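Long-range contacts in glutathione S-transferase family protein (Pseudomonas putida, PDB 3LXZ), which probably conjugates reduced glutathione to a wide range of hydrophobic electrophiles, acting as a glutathione transferase: residues N15-E23 with N195-D204; V90-E98 with T153-S162. All coordinates share one frame; numbering follows the deposited sequence.

Interaction 1: residues N15-E23 with N195-D204; sequences NMVKLALLE and NPHMPRILAD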
ATOM      1  N   ASN A  15      -7.520 -13.181  -7.246  1.00 15.40           N
ATOM      2  CA  ASN A  15      -6.882 -14.502  -7.316  1.00 15.77           C
ATOM      3  C   ASN A  15      -5.891 -14.770  -6.175  1.00 16.43           C
ATOM      4  O   ASN A  15      -5.747 -15.907  -5.696  1.00 16.77           O
ATOM      5  CB  ASN A  15      -6.304 -14.763  -8.719  1.00 15.71           C
ATOM      6  CG  ASN A  15      -7.391 -15.104  -9.733  1.00 15.62           C
ATOM      7  OD1 ASN A  15      -8.450 -15.633  -9.370  1.00 15.90           O
ATOM      8  ND2 ASN A  15      -7.135 -14.807 -11.002  1.00 16.01           N
HETATM    9  N   MSE A  16      -5.242 -13.706  -5.709  1.00 16.16           N
HETATM   10  CA  MSE A  16      -4.362 -13.777  -4.543  1.00 15.70           C
HETATM   11  C   MSE A  16      -5.112 -14.215  -3.292  1.00 15.79           C
HETATM   12  O   MSE A  16      -4.656 -15.118  -2.603  1.00 15.06           O
HETATM   13  CB  MSE A  16      -3.673 -12.417  -4.324  1.00 16.58           C
HETATM   14  CG  MSE A  16      -2.666 -11.969  -5.406  1.00 15.51           C
HETATM   15 SE   MSE A  16      -2.278 -10.082  -4.972  1.00 17.99          SE
HETATM   16  CE  MSE A  16      -1.900  -9.329  -6.772  1.00 17.95           C
ATOM     17  N   VAL A  17      -6.263 -13.604  -3.002  1.00 16.25           N
ATOM     18  CA  VAL A  17      -7.047 -14.064  -1.860  1.00 15.17           C
ATOM     19  C   VAL A  17      -7.555 -15.486  -2.078  1.00 15.59           C
ATOM     20  O   VAL A  17      -7.481 -16.309  -1.158  1.00 16.72           O
ATOM     21  CB  VAL A  17      -8.168 -13.102  -1.526  1.00 14.22           C
ATOM     22  CG1 VAL A  17      -8.952 -13.619  -0.293  1.00 14.29           C
ATOM     23  CG2 VAL A  17      -7.508 -11.719  -1.175  1.00 13.63           C
ATOM     24  N   LYS A  18      -8.066 -15.754  -3.276  1.00 15.35           N
ATOM     25  CA  LYS A  18      -8.588 -17.079  -3.614  1.00 15.39           C
ATOM     26  C   LYS A  18      -7.542 -18.173  -3.392  1.00 16.11           C
ATOM     27  O   LYS A  18      -7.850 -19.215  -2.751  1.00 14.21           O
ATOM     28  CB  LYS A  18      -9.120 -17.065  -5.039  1.00 15.08           C
ATOM     29  CG  LYS A  18      -9.695 -18.379  -5.570  1.00 16.88           C
ATOM     30  CD  LYS A  18     -10.529 -18.067  -6.832  1.00 16.00           C
ATOM     31  CE  LYS A  18     -11.089 -19.321  -7.514  1.00 15.73           C
ATOM     32  NZ  LYS A  18     -11.773 -18.919  -8.782  1.00 17.44           N
ATOM     33  N   LEU A  19      -6.300 -17.940  -3.850  1.00 15.95           N
ATOM     34  CA  LEU A  19      -5.247 -18.925  -3.600  1.00 17.46           C
ATOM     35  C   LEU A  19      -4.989 -19.134  -2.111  1.00 17.36           C
ATOM     36  O   LEU A  19      -4.768 -20.267  -1.681  1.00 17.68           O
ATOM     37  CB  LEU A  19      -3.958 -18.570  -4.329  1.00 16.68           C
ATOM     38  CG  LEU A  19      -2.816 -19.593  -4.308  1.00 18.80           C
ATOM     39  CD1 LEU A  19      -3.302 -20.990  -4.758  1.00 18.00           C
ATOM     40  CD2 LEU A  19      -1.709 -19.073  -5.220  1.00 16.74           C
ATOM     41  N   ALA A  20      -5.018 -18.042  -1.319  1.00 17.36           N
ATOM     42  CA  ALA A  20      -4.739 -18.137   0.121  1.00 17.32           C
ATOM     43  C   ALA A  20      -5.805 -19.031   0.761  1.00 18.01           C
ATOM     44  O   ALA A  20      -5.475 -19.916   1.549  1.00 18.08           O
ATOM     45  CB  ALA A  20      -4.763 -16.734   0.779  1.00 17.11           C
ATOM     46  N   LEU A  21      -7.071 -18.797   0.395  1.00 18.68           N
ATOM     47  CA  LEU A  21      -8.195 -19.560   0.952  1.00 19.80           C
ATOM     48  C   LEU A  21      -8.065 -21.034   0.555  1.00 20.30           C
ATOM     49  O   LEU A  21      -8.300 -21.912   1.379  1.00 22.07           O
ATOM     50  CB  LEU A  21      -9.544 -18.989   0.492  1.00 20.19           C
ATOM     51  CG  LEU A  21      -9.893 -17.591   1.043  1.00 19.88           C
ATOM     52  CD1 LEU A  21     -11.044 -16.961   0.297  1.00 22.53           C
ATOM     53  CD2 LEU A  21     -10.206 -17.672   2.514  1.00 22.14           C
ATOM     54  N   LEU A  22      -7.704 -21.290  -0.701  1.00 20.84           N
ATOM     55  CA  LEU A  22      -7.558 -22.683  -1.195  1.00 21.36           C
ATOM     56  C   LEU A  22      -6.359 -23.385  -0.529  1.00 21.53           C
ATOM     57  O   LEU A  22      -6.455 -24.559  -0.137  1.00 20.90           O
ATOM     58  CB  LEU A  22      -7.434 -22.678  -2.723  1.00 21.18           C
ATOM     59  CG  LEU A  22      -8.707 -22.481  -3.543  1.00 22.31           C
ATOM     60  CD1 LEU A  22      -8.363 -22.116  -4.965  1.00 21.20           C
ATOM     61  CD2 LEU A  22      -9.631 -23.726  -3.502  1.00 26.22           C
ATOM     62  N   GLU A  23      -5.253 -22.650  -0.364  1.00 21.77           N
ATOM     63  CA  GLU A  23      -4.035 -23.194   0.205  1.00 23.55           C
ATOM     64  C   GLU A  23      -4.309 -23.589   1.652  1.00 23.47           C
ATOM     65  O   GLU A  23      -3.848 -24.638   2.145  1.00 24.13           O
ATOM     66  CB  GLU A  23      -2.896 -22.168   0.102  1.00 23.90           C
ATOM     67  CG  GLU A  23      -1.503 -22.696   0.501  1.00 29.12           C
ATOM     68  CD  GLU A  23      -0.967 -23.831  -0.401  1.00 32.02           C
ATOM     69  OE1 GLU A  23      -1.173 -23.801  -1.625  1.00 32.38           O
ATOM     70  OE2 GLU A  23      -0.323 -24.754   0.135  1.00 35.12           O
ATOM     71  N   ASN A 195       1.672 -24.977  -8.246  1.00 21.63           N
ATOM     72  CA  ASN A 195       0.835 -25.126  -7.065  1.00 21.81           C
ATOM     73  C   ASN A 195      -0.420 -25.913  -7.456  1.00 21.97           C
ATOM     74  O   ASN A 195      -0.992 -25.669  -8.522  1.00 21.33           O
ATOM     75  CB  ASN A 195       0.449 -23.743  -6.530  1.00 22.31           C
ATOM     76  CG  ASN A 195      -0.464 -23.817  -5.341  1.00 22.84           C
ATOM     77  OD1 ASN A 195      -1.642 -24.159  -5.459  1.00 24.07           O
ATOM     78  ND2 ASN A 195       0.065 -23.479  -4.189  1.00 22.02           N
ATOM     79  N   PRO A 196      -0.821 -26.881  -6.628  1.00 22.21           N
ATOM     80  CA  PRO A 196      -1.955 -27.767  -6.936  1.00 22.58           C
ATOM     81  C   PRO A 196      -3.292 -27.051  -7.143  1.00 21.73           C
ATOM     82  O   PRO A 196      -4.197 -27.621  -7.743  1.00 20.92           O
ATOM     83  CB  PRO A 196      -2.050 -28.686  -5.702  1.00 23.20           C
ATOM     84  CG  PRO A 196      -1.085 -28.156  -4.703  1.00 24.61           C
ATOM     85  CD  PRO A 196      -0.083 -27.319  -5.430  1.00 22.31           C
ATOM     86  N   HIS A 197      -3.410 -25.815  -6.648  1.00 21.58           N
ATOM     87  CA  HIS A 197      -4.660 -25.059  -6.771  1.00 21.29           C
ATOM     88  C   HIS A 197      -4.661 -24.148  -7.990  1.00 21.18           C
ATOM     89  O   HIS A 197      -5.697 -23.571  -8.332  1.00 20.72           O
ATOM     90  CB  HIS A 197      -4.953 -24.267  -5.476  1.00 21.86           C
ATOM     91  CG  HIS A 197      -4.953 -25.115  -4.239  1.00 22.54           C
ATOM     92  ND1 HIS A 197      -6.002 -25.948  -3.908  1.00 24.32           N
ATOM     93  CD2 HIS A 197      -4.035 -25.263  -3.253  1.00 23.45           C
ATOM     94  CE1 HIS A 197      -5.726 -26.574  -2.773  1.00 23.55           C
ATOM     95  NE2 HIS A 197      -4.536 -26.182  -2.361  1.00 23.64           N
HETATM   96  N   MSE A 198      -3.511 -24.048  -8.664  1.00 19.46           N
HETATM   97  CA  MSE A 198      -3.391 -23.162  -9.802  1.00 20.36           C
HETATM   98  C   MSE A 198      -4.286 -23.595 -10.974  1.00 21.41           C
HETATM   99  O   MSE A 198      -4.916 -22.729 -11.594  1.00 20.98           O
HETATM  100  CB  MSE A 198      -1.919 -22.972 -10.213  1.00 20.19           C
HETATM  101  CG  MSE A 198      -1.664 -21.849 -11.146  1.00 20.37           C
HETATM  102 SE   MSE A 198      -2.103 -20.091 -10.331  1.00 24.84          SE
HETATM  103  CE  MSE A 198      -1.086 -20.239  -8.725  1.00 20.96           C
ATOM    104  N   PRO A 199      -4.366 -24.922 -11.283  1.00 21.78           N
ATOM    105  CA  PRO A 199      -5.266 -25.262 -12.399  1.00 22.20           C
ATOM    106  C   PRO A 199      -6.705 -24.715 -12.230  1.00 22.09           C
ATOM    107  O   PRO A 199      -7.262 -24.171 -13.187  1.00 22.20           O
ATOM    108  CB  PRO A 199      -5.232 -26.809 -12.428  1.00 22.85           C
ATOM    109  CG  PRO A 199      -3.832 -27.149 -11.906  1.00 23.31           C
ATOM    110  CD  PRO A 199      -3.532 -26.069 -10.864  1.00 22.33           C
ATOM    111  N   ARG A 200      -7.274 -24.838 -11.029  1.00 22.21           N
ATOM    112  CA  ARG A 200      -8.598 -24.302 -10.715  1.00 22.16           C
ATOM    113  C   ARG A 200      -8.679 -22.765 -10.871  1.00 21.18           C
ATOM    114  O   ARG A 200      -9.625 -22.243 -11.448  1.00 20.62           O
ATOM    115  CB  ARG A 200      -9.006 -24.727  -9.310  1.00 22.87           C
ATOM    116  CG  ARG A 200      -9.925 -23.771  -8.567  1.00 26.83           C
ATOM    117  CD  ARG A 200     -11.383 -24.172  -8.654  1.00 31.06           C
ATOM    118  NE  ARG A 200     -12.245 -23.137  -8.065  1.00 33.15           N
ATOM    119  CZ  ARG A 200     -12.729 -23.152  -6.817  1.00 34.55           C
ATOM    120  NH1 ARG A 200     -12.461 -24.158  -5.978  1.00 30.55           N
ATOM    121  NH2 ARG A 200     -13.498 -22.142  -6.404  1.00 34.30           N
ATOM    122  N   ILE A 201      -7.661 -22.056 -10.397  1.00 20.27           N
ATOM    123  CA  ILE A 201      -7.622 -20.612 -10.571  1.00 19.58           C
ATOM    124  C   ILE A 201      -7.596 -20.209 -12.031  1.00 18.73           C
ATOM    125  O   ILE A 201      -8.333 -19.320 -12.457  1.00 18.95           O
ATOM    126  CB  ILE A 201      -6.467 -19.987  -9.776  1.00 20.08           C
ATOM    127  CG1 ILE A 201      -6.882 -19.945  -8.316  1.00 20.99           C
ATOM    128  CG2 ILE A 201      -6.213 -18.571 -10.264  1.00 20.39           C
ATOM    129  CD1 ILE A 201      -5.713 -19.932  -7.346  1.00 23.79           C
ATOM    130  N   LEU A 202      -6.761 -20.872 -12.817  1.00 18.40           N
ATOM    131  CA  LEU A 202      -6.642 -20.511 -14.200  1.00 18.38           C
ATOM    132  C   LEU A 202      -7.853 -20.933 -15.042  1.00 18.65           C
ATOM    133  O   LEU A 202      -8.216 -20.250 -16.000  1.00 18.24           O
ATOM    134  CB  LEU A 202      -5.339 -21.037 -14.799  1.00 19.27           C
ATOM    135  CG  LEU A 202      -4.058 -20.544 -14.112  1.00 20.80           C
ATOM    136  CD1 LEU A 202      -2.880 -21.202 -14.796  1.00 21.34           C
ATOM    137  CD2 LEU A 202      -3.964 -19.004 -14.194  1.00 23.21           C
ATOM    138  N   ALA A 203      -8.476 -22.048 -14.664  1.00 18.26           N
ATOM    139  CA  ALA A 203      -9.685 -22.549 -15.332  1.00 20.15           C
ATOM    140  C   ALA A 203     -10.856 -21.580 -15.090  1.00 20.18           C
ATOM    141  O   ALA A 203     -11.580 -21.212 -16.039  1.00 19.90           O
ATOM    142  CB  ALA A 203     -10.042 -23.985 -14.833  1.00 20.79           C
ATOM    143  N   ASP A 204     -11.011 -21.165 -13.830  1.00 19.71           N
ATOM    144  CA  ASP A 204     -12.055 -20.197 -13.466  1.00 19.66           C
ATOM    145  C   ASP A 204     -11.821 -18.872 -14.171  1.00 19.20           C
ATOM    146  O   ASP A 204     -12.749 -18.272 -14.704  1.00 18.88           O
ATOM    147  CB  ASP A 204     -12.164 -19.990 -11.961  1.00 20.21           C
ATOM    148  CG  ASP A 204     -12.715 -21.228 -11.210  1.00 24.14           C
ATOM    149  OD1 ASP A 204     -13.178 -22.217 -11.869  1.00 26.17           O
ATOM    150  OD2 ASP A 204     -12.649 -21.223  -9.953  1.00 25.90           O
TER
HETATM  151  O   HOH W   1      -9.663 -17.831 -10.413  1.00 16.03           O
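Lys18 carries its CG anti to the backbone N (chi1 179°) and runs extended from there, which takes NZ to Asp204, while Ile201, with CG1 beside its backbone N and CD1 extended beyond it (chi2 155°), reaches Leu19. In this glutathione S-transferase the first helix of the thioredoxin-like domain meets the C-terminal helix; residues 15-23 and 198-204 run broadly antiparallel, their directions 145° apart. Ile201 is a knob in a hole lined by Asn15, Lys18, Leu19 and Leu22; its CD1 lies 3.7 Å from Leu19 CD1, and its CG2 rests against the amide of Asn15. Two cations share one carboxylate oxygen: Lys18 NZ takes the anti lone pair of Asp204 OD2 at 2.7 Å, and Arg200 NE approaches on the syn side. Glu30 on strand 28-32 pairs with both as well, so the two carboxylates probably offset the nearness of the cations. A water links Lys18 NZ with Asn15 OD1 and Ile201 O, while Asn15 ND2 bonds to Ser9 O. Leu22 CB makes a CH-pi contact over the His197 ring, 4.0 Å from its centroid. Asn195 OD1 caps His197 N, and Asn195 ND2 donates nearly straight to Glu23 OE1 at 2.9 Å; Glu23 OE2 is held by Lys77.

Interaction 2: residues V90-E98 with T153-S162; sequences VRELLKEIE and TLADLMFCFS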
ATOM      1  N   VAL A  90       7.937 -10.278   5.583  1.00 15.14           N
ATOM      2  CA  VAL A  90       6.962 -10.741   4.556  1.00 15.08           C
ATOM      3  C   VAL A  90       6.101  -9.572   4.117  1.00 15.00           C
ATOM      4  O   VAL A  90       5.897  -9.333   2.907  1.00 14.35           O
ATOM      5  CB  VAL A  90       6.051 -11.826   5.085  1.00 14.69           C
ATOM      6  CG1 VAL A  90       4.866 -12.087   4.110  1.00 15.45           C
ATOM      7  CG2 VAL A  90       6.855 -13.110   5.275  1.00 17.83           C
ATOM      8  N   ARG A  91       5.576  -8.840   5.101  1.00 14.05           N
ATOM      9  CA  ARG A  91       4.702  -7.701   4.786  1.00 15.23           C
ATOM     10  C   ARG A  91       5.391  -6.568   4.042  1.00 15.34           C
ATOM     11  O   ARG A  91       4.778  -5.941   3.166  1.00 14.72           O
ATOM     12  CB  ARG A  91       4.001  -7.205   6.034  1.00 15.64           C
ATOM     13  CG  ARG A  91       2.970  -8.235   6.516  1.00 16.11           C
ATOM     14  CD  ARG A  91       2.447  -7.952   7.903  1.00 18.84           C
ATOM     15  NE  ARG A  91       1.358  -8.854   8.223  1.00 17.41           N
ATOM     16  CZ  ARG A  91       1.276  -9.599   9.328  1.00 17.42           C
ATOM     17  NH1 ARG A  91       2.214  -9.553  10.256  1.00 18.52           N
ATOM     18  NH2 ARG A  91       0.235 -10.398   9.494  1.00 21.47           N
ATOM     19  N   GLU A  92       6.644  -6.286   4.405  1.00 14.96           N
ATOM     20  CA  GLU A  92       7.494  -5.344   3.628  1.00 14.94           C
ATOM     21  C   GLU A  92       7.641  -5.777   2.156  1.00 15.17           C
ATOM     22  O   GLU A  92       7.401  -4.997   1.222  1.00 14.10           O
ATOM     23  CB  GLU A  92       8.857  -5.158   4.296  1.00 15.52           C
ATOM     24  CG  GLU A  92       9.765  -4.143   3.618  1.00 16.11           C
ATOM     25  CD  GLU A  92      11.218  -4.302   4.051  1.00 21.46           C
ATOM     26  OE1 GLU A  92      11.707  -5.464   4.150  1.00 22.42           O
ATOM     27  OE2 GLU A  92      11.884  -3.259   4.289  1.00 21.46           O
ATOM     28  N   LEU A  93       8.039  -7.025   1.937  1.00 13.92           N
ATOM     29  CA  LEU A  93       8.098  -7.543   0.578  1.00 15.06           C
ATOM     30  C   LEU A  93       6.762  -7.524  -0.193  1.00 14.14           C
ATOM     31  O   LEU A  93       6.712  -7.112  -1.377  1.00 14.10           O
ATOM     32  CB  LEU A  93       8.691  -8.975   0.608  1.00 15.28           C
ATOM     33  CG  LEU A  93      10.208  -8.973   0.881  1.00 18.04           C
ATOM     34  CD1 LEU A  93      10.683 -10.358   1.382  1.00 16.49           C
ATOM     35  CD2 LEU A  93      11.035  -8.566  -0.339  1.00 17.06           C
ATOM     36  N   LEU A  94       5.680  -7.953   0.458  1.00 13.86           N
ATOM     37  CA  LEU A  94       4.358  -7.878  -0.165  1.00 14.38           C
ATOM     38  C   LEU A  94       4.022  -6.428  -0.581  1.00 14.88           C
ATOM     39  O   LEU A  94       3.573  -6.181  -1.711  1.00 15.52           O
ATOM     40  CB  LEU A  94       3.268  -8.418   0.770  1.00 14.39           C
ATOM     41  CG  LEU A  94       1.840  -8.536   0.185  1.00 16.70           C
ATOM     42  CD1 LEU A  94       1.115  -9.569   1.019  1.00 16.12           C
ATOM     43  CD2 LEU A  94       1.032  -7.196   0.263  1.00 16.01           C
ATOM     44  N   LYS A  95       4.253  -5.485   0.326  1.00 14.34           N
ATOM     45  CA  LYS A  95       3.999  -4.059   0.048  1.00 15.13           C
ATOM     46  C   LYS A  95       4.843  -3.541  -1.117  1.00 14.78           C
ATOM     47  O   LYS A  95       4.347  -2.757  -1.966  1.00 15.55           O
ATOM     48  CB  LYS A  95       4.307  -3.184   1.265  1.00 15.00           C
ATOM     49  CG  LYS A  95       3.720  -1.777   1.150  1.00 15.73           C
ATOM     50  CD  LYS A  95       3.910  -0.983   2.415  1.00 20.27           C
ATOM     51  CE  LYS A  95       3.347   0.488   2.243  1.00 20.12           C
ATOM     52  NZ  LYS A  95       1.891   0.474   2.527  1.00 24.68           N
ATOM     53  N   GLU A  96       6.109  -3.926  -1.143  1.00 14.97           N
ATOM     54  CA  GLU A  96       6.990  -3.483  -2.224  1.00 15.15           C
ATOM     55  C   GLU A  96       6.513  -3.997  -3.572  1.00 15.35           C
ATOM     56  O   GLU A  96       6.583  -3.295  -4.581  1.00 15.73           O
ATOM     57  CB  GLU A  96       8.447  -3.909  -1.999  1.00 15.06           C
ATOM     58  CG  GLU A  96       9.087  -3.115  -0.876  1.00 16.74           C
ATOM     59  CD  GLU A  96      10.357  -3.698  -0.278  1.00 20.87           C
ATOM     60  OE1 GLU A  96      10.739  -4.904  -0.475  1.00 20.62           O
ATOM     61  OE2 GLU A  96      10.980  -2.883   0.431  1.00 22.28           O
ATOM     62  N   ILE A  97       6.084  -5.250  -3.616  1.00 15.12           N
ATOM     63  CA  ILE A  97       5.630  -5.800  -4.880  1.00 15.16           C
ATOM     64  C   ILE A  97       4.373  -5.064  -5.326  1.00 14.50           C
ATOM     65  O   ILE A  97       4.252  -4.652  -6.475  1.00 14.78           O
ATOM     66  CB  ILE A  97       5.431  -7.332  -4.829  1.00 14.56           C
ATOM     67  CG1 ILE A  97       6.760  -8.034  -4.601  1.00 14.45           C
ATOM     68  CG2 ILE A  97       4.849  -7.805  -6.149  1.00 15.60           C
ATOM     69  CD1 ILE A  97       6.570  -9.492  -4.045  1.00 18.13           C
ATOM     70  N   GLU A  98       3.457  -4.848  -4.395  1.00 15.29           N
ATOM     71  CA  GLU A  98       2.241  -4.108  -4.696  1.00 15.88           C
ATOM     72  C   GLU A  98       2.524  -2.696  -5.203  1.00 15.59           C
ATOM     73  O   GLU A  98       2.090  -2.359  -6.290  1.00 15.28           O
ATOM     74  CB  GLU A  98       1.279  -4.082  -3.492  1.00 15.31           C
ATOM     75  CG  GLU A  98      -0.034  -3.319  -3.753  1.00 16.71           C
ATOM     76  CD  GLU A  98      -0.989  -3.386  -2.576  1.00 21.36           C
ATOM     77  OE1 GLU A  98      -0.759  -4.205  -1.646  1.00 19.42           O
ATOM     78  OE2 GLU A  98      -1.975  -2.601  -2.575  1.00 23.49           O
ATOM     79  N   THR A 153       4.732 -17.888   1.690  1.00 17.78           N
ATOM     80  CA  THR A 153       4.103 -16.853   2.539  1.00 15.96           C
ATOM     81  C   THR A 153       3.188 -15.981   1.694  1.00 15.99           C
ATOM     82  O   THR A 153       3.170 -16.114   0.470  1.00 15.91           O
ATOM     83  CB  THR A 153       5.115 -15.907   3.209  1.00 15.79           C
ATOM     84  OG1 THR A 153       5.776 -15.100   2.218  1.00 17.77           O
ATOM     85  CG2 THR A 153       6.148 -16.667   3.998  1.00 15.94           C
ATOM     86  N   LEU A 154       2.442 -15.073   2.355  1.00 15.83           N
ATOM     87  CA  LEU A 154       1.646 -14.072   1.671  1.00 15.45           C
ATOM     88  C   LEU A 154       2.375 -13.323   0.565  1.00 15.53           C
ATOM     89  O   LEU A 154       1.788 -12.997  -0.476  1.00 16.45           O
ATOM     90  CB  LEU A 154       1.093 -13.050   2.685  1.00 16.11           C
ATOM     91  CG  LEU A 154       0.341 -13.654   3.877  1.00 13.79           C
ATOM     92  CD1 LEU A 154      -0.099 -12.537   4.854  1.00 17.59           C
ATOM     93  CD2 LEU A 154      -0.862 -14.502   3.459  1.00 16.79           C
ATOM     94  N   ALA A 155       3.635 -13.011   0.788  1.00 15.69           N
ATOM     95  CA  ALA A 155       4.360 -12.284  -0.243  1.00 15.70           C
ATOM     96  C   ALA A 155       4.463 -13.055  -1.555  1.00 17.12           C
ATOM     97  O   ALA A 155       4.538 -12.424  -2.618  1.00 16.71           O
ATOM     98  CB  ALA A 155       5.749 -11.875   0.249  1.00 15.61           C
ATOM     99  N   ASP A 156       4.439 -14.397  -1.498  1.00 16.34           N
ATOM    100  CA  ASP A 156       4.481 -15.193  -2.734  1.00 16.55           C
ATOM    101  C   ASP A 156       3.208 -15.098  -3.547  1.00 16.55           C
ATOM    102  O   ASP A 156       3.250 -15.272  -4.752  1.00 16.89           O
ATOM    103  CB  ASP A 156       4.788 -16.651  -2.406  1.00 16.98           C
ATOM    104  CG  ASP A 156       6.141 -16.804  -1.796  1.00 16.32           C
ATOM    105  OD1 ASP A 156       7.140 -16.539  -2.537  1.00 16.03           O
ATOM    106  OD2 ASP A 156       6.221 -17.142  -0.600  1.00 17.24           O
ATOM    107  N   LEU A 157       2.070 -14.890  -2.863  1.00 15.91           N
ATOM    108  CA  LEU A 157       0.806 -14.644  -3.526  1.00 16.53           C
ATOM    109  C   LEU A 157       0.835 -13.324  -4.301  1.00 16.16           C
ATOM    110  O   LEU A 157       0.462 -13.282  -5.477  1.00 16.49           O
ATOM    111  CB  LEU A 157      -0.372 -14.706  -2.534  1.00 16.77           C
ATOM    112  CG  LEU A 157      -0.386 -15.901  -1.547  1.00 17.64           C
ATOM    113  CD1 LEU A 157      -1.599 -15.836  -0.582  1.00 16.98           C
ATOM    114  CD2 LEU A 157      -0.316 -17.243  -2.292  1.00 19.88           C
HETATM  115  N   MSE A 158       1.284 -12.239  -3.666  1.00 16.00           N
HETATM  116  CA  MSE A 158       1.398 -10.970  -4.395  1.00 16.32           C
HETATM  117  C   MSE A 158       2.423 -11.100  -5.530  1.00 15.73           C
HETATM  118  O   MSE A 158       2.211 -10.576  -6.628  1.00 15.94           O
HETATM  119  CB  MSE A 158       1.803  -9.863  -3.407  1.00 15.43           C
HETATM  120  CG  MSE A 158       2.026  -8.488  -3.982  1.00 19.36           C
HETATM  121 SE   MSE A 158       0.417  -7.594  -4.597  1.00 18.01          SE
HETATM  122  CE  MSE A 158      -0.734  -7.555  -3.011  1.00 18.81           C
ATOM    123  N   PHE A 159       3.529 -11.786  -5.280  1.00 15.39           N
ATOM    124  CA  PHE A 159       4.517 -12.047  -6.344  1.00 16.02           C
ATOM    125  C   PHE A 159       3.916 -12.784  -7.549  1.00 16.37           C
ATOM    126  O   PHE A 159       4.052 -12.366  -8.671  1.00 15.33           O
ATOM    127  CB  PHE A 159       5.670 -12.870  -5.780  1.00 15.77           C
ATOM    128  CG  PHE A 159       6.659 -13.361  -6.831  1.00 15.56           C
ATOM    129  CD1 PHE A 159       7.786 -12.598  -7.144  1.00 15.99           C
ATOM    130  CD2 PHE A 159       6.462 -14.576  -7.487  1.00 15.83           C
ATOM    131  CE1 PHE A 159       8.707 -13.024  -8.111  1.00 16.22           C
ATOM    132  CE2 PHE A 159       7.397 -15.034  -8.440  1.00 15.55           C
ATOM    133  CZ  PHE A 159       8.493 -14.245  -8.769  1.00 13.55           C
ATOM    134  N   CYS A 160       3.241 -13.899  -7.314  1.00 17.64           N
ATOM    135  CA  CYS A 160       2.953 -14.745  -8.448  1.00 19.57           C
ATOM    136  C   CYS A 160       1.823 -14.193  -9.325  1.00 18.90           C
ATOM    137  O   CYS A 160       1.759 -14.499 -10.499  1.00 19.50           O
ATOM    138  CB  CYS A 160       2.759 -16.194  -8.022  1.00 19.70           C
ATOM    139  SG  CYS A 160       1.178 -16.473  -7.376  1.00 29.13           S
ATOM    140  N   PHE A 161       0.964 -13.327  -8.764  1.00 17.83           N
ATOM    141  CA  PHE A 161      -0.090 -12.698  -9.544  1.00 17.51           C
ATOM    142  C   PHE A 161       0.165 -11.231  -9.888  1.00 17.72           C
ATOM    143  O   PHE A 161      -0.704 -10.598 -10.516  1.00 18.29           O
ATOM    144  CB  PHE A 161      -1.454 -12.838  -8.826  1.00 18.18           C
ATOM    145  CG  PHE A 161      -1.935 -14.253  -8.704  1.00 16.83           C
ATOM    146  CD1 PHE A 161      -2.326 -14.978  -9.837  1.00 20.42           C
ATOM    147  CD2 PHE A 161      -2.076 -14.853  -7.449  1.00 16.86           C
ATOM    148  CE1 PHE A 161      -2.813 -16.286  -9.694  1.00 18.46           C
ATOM    149  CE2 PHE A 161      -2.571 -16.156  -7.313  1.00 17.54           C
ATOM    150  CZ  PHE A 161      -2.915 -16.871  -8.425  1.00 17.22           C
ATOM    151  N   SER A 162       1.335 -10.695  -9.529  1.00 15.81           N
ATOM    152  CA  SER A 162       1.752  -9.377 -10.040  1.00 16.79           C
ATOM    153  C   SER A 162       2.851  -9.492 -11.113  1.00 17.05           C
ATOM    154  O   SER A 162       2.822  -8.811 -12.160  1.00 18.83           O
ATOM    155  CB  SER A 162       2.315  -8.526  -8.888  1.00 15.10           C
ATOM    156  OG  SER A 162       1.318  -8.276  -7.918  1.00 17.86           O
TER
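Helices 84-106 and 154-174 pack side by side in the buried core of the all-helical C-terminal domain of the glutathione S-transferase fold; over residues 90-98 and 154-162 they are nearly parallel, at 16°, and their axes come within 8.4 Å. The contact is apolar, and no hydrogen bond crosses it. Ala155 permits the close approach: its methyl lies against the backbone of the other helix, CB being 3.7 Å from Val90 O, and Leu93 CB also touches it. Ile97 enters as a knob among Ala155, Met158, Phe159 and Ser162. Its two branches part, CG2 resting on Met158 CG at 3.6 Å and CD1 on Phe159 CB. Leu94 spreads over the neighbouring turn, with CD1 against Leu154 CB and CD2 3.7 Å from Met158 CE. Met158 is a selenomethionine: its bend at chi2 (70°) sets SE 3.8 Å from Glu98 CB, and the one at chi3 turns CE toward Leu94 CD2. A serine in place of Leu94 would probably open a gap between Leu154 and Met158 and let the selenomethionine methyl turn more freely. The carboxylate of Glu98 pairs with Lys95 of the second subunit, which places this edge of the contact at the dimer interface. Met158 also lies about 4 Å, side chain to side chain, from Thr63, a glutathione-binding residue. At the start of helix 154-174 a capping box sets the first turn: Thr153 N donates to Asp156 OD2, and Thr153 OG1 accepts a weak bond from Ala155 N. That same OG1 meets Val90 CG1 at 3.7 Å.

Overall arrangement
From the N terminus, after strand 3-7, the chain enters helix 12-23 of the thioredoxin-like domain, whose partner in interaction 1 is met only at the start of the last helix, 198-218. This contact closes a loop of 171 residues and fastens the start of the last helix onto the N-terminal domain. Interaction 2 falls wholly within that loop: 54 residues separate segment 90-98 from segment 153-162, and the contact joins two helices of the C-terminal domain. The two contacts nest without crossing, their centres 16 Å apart. They also meet directly, for Met16 and Ala20, on helix 12-23, pack on Leu157 and Met158 across the boundary between the domains.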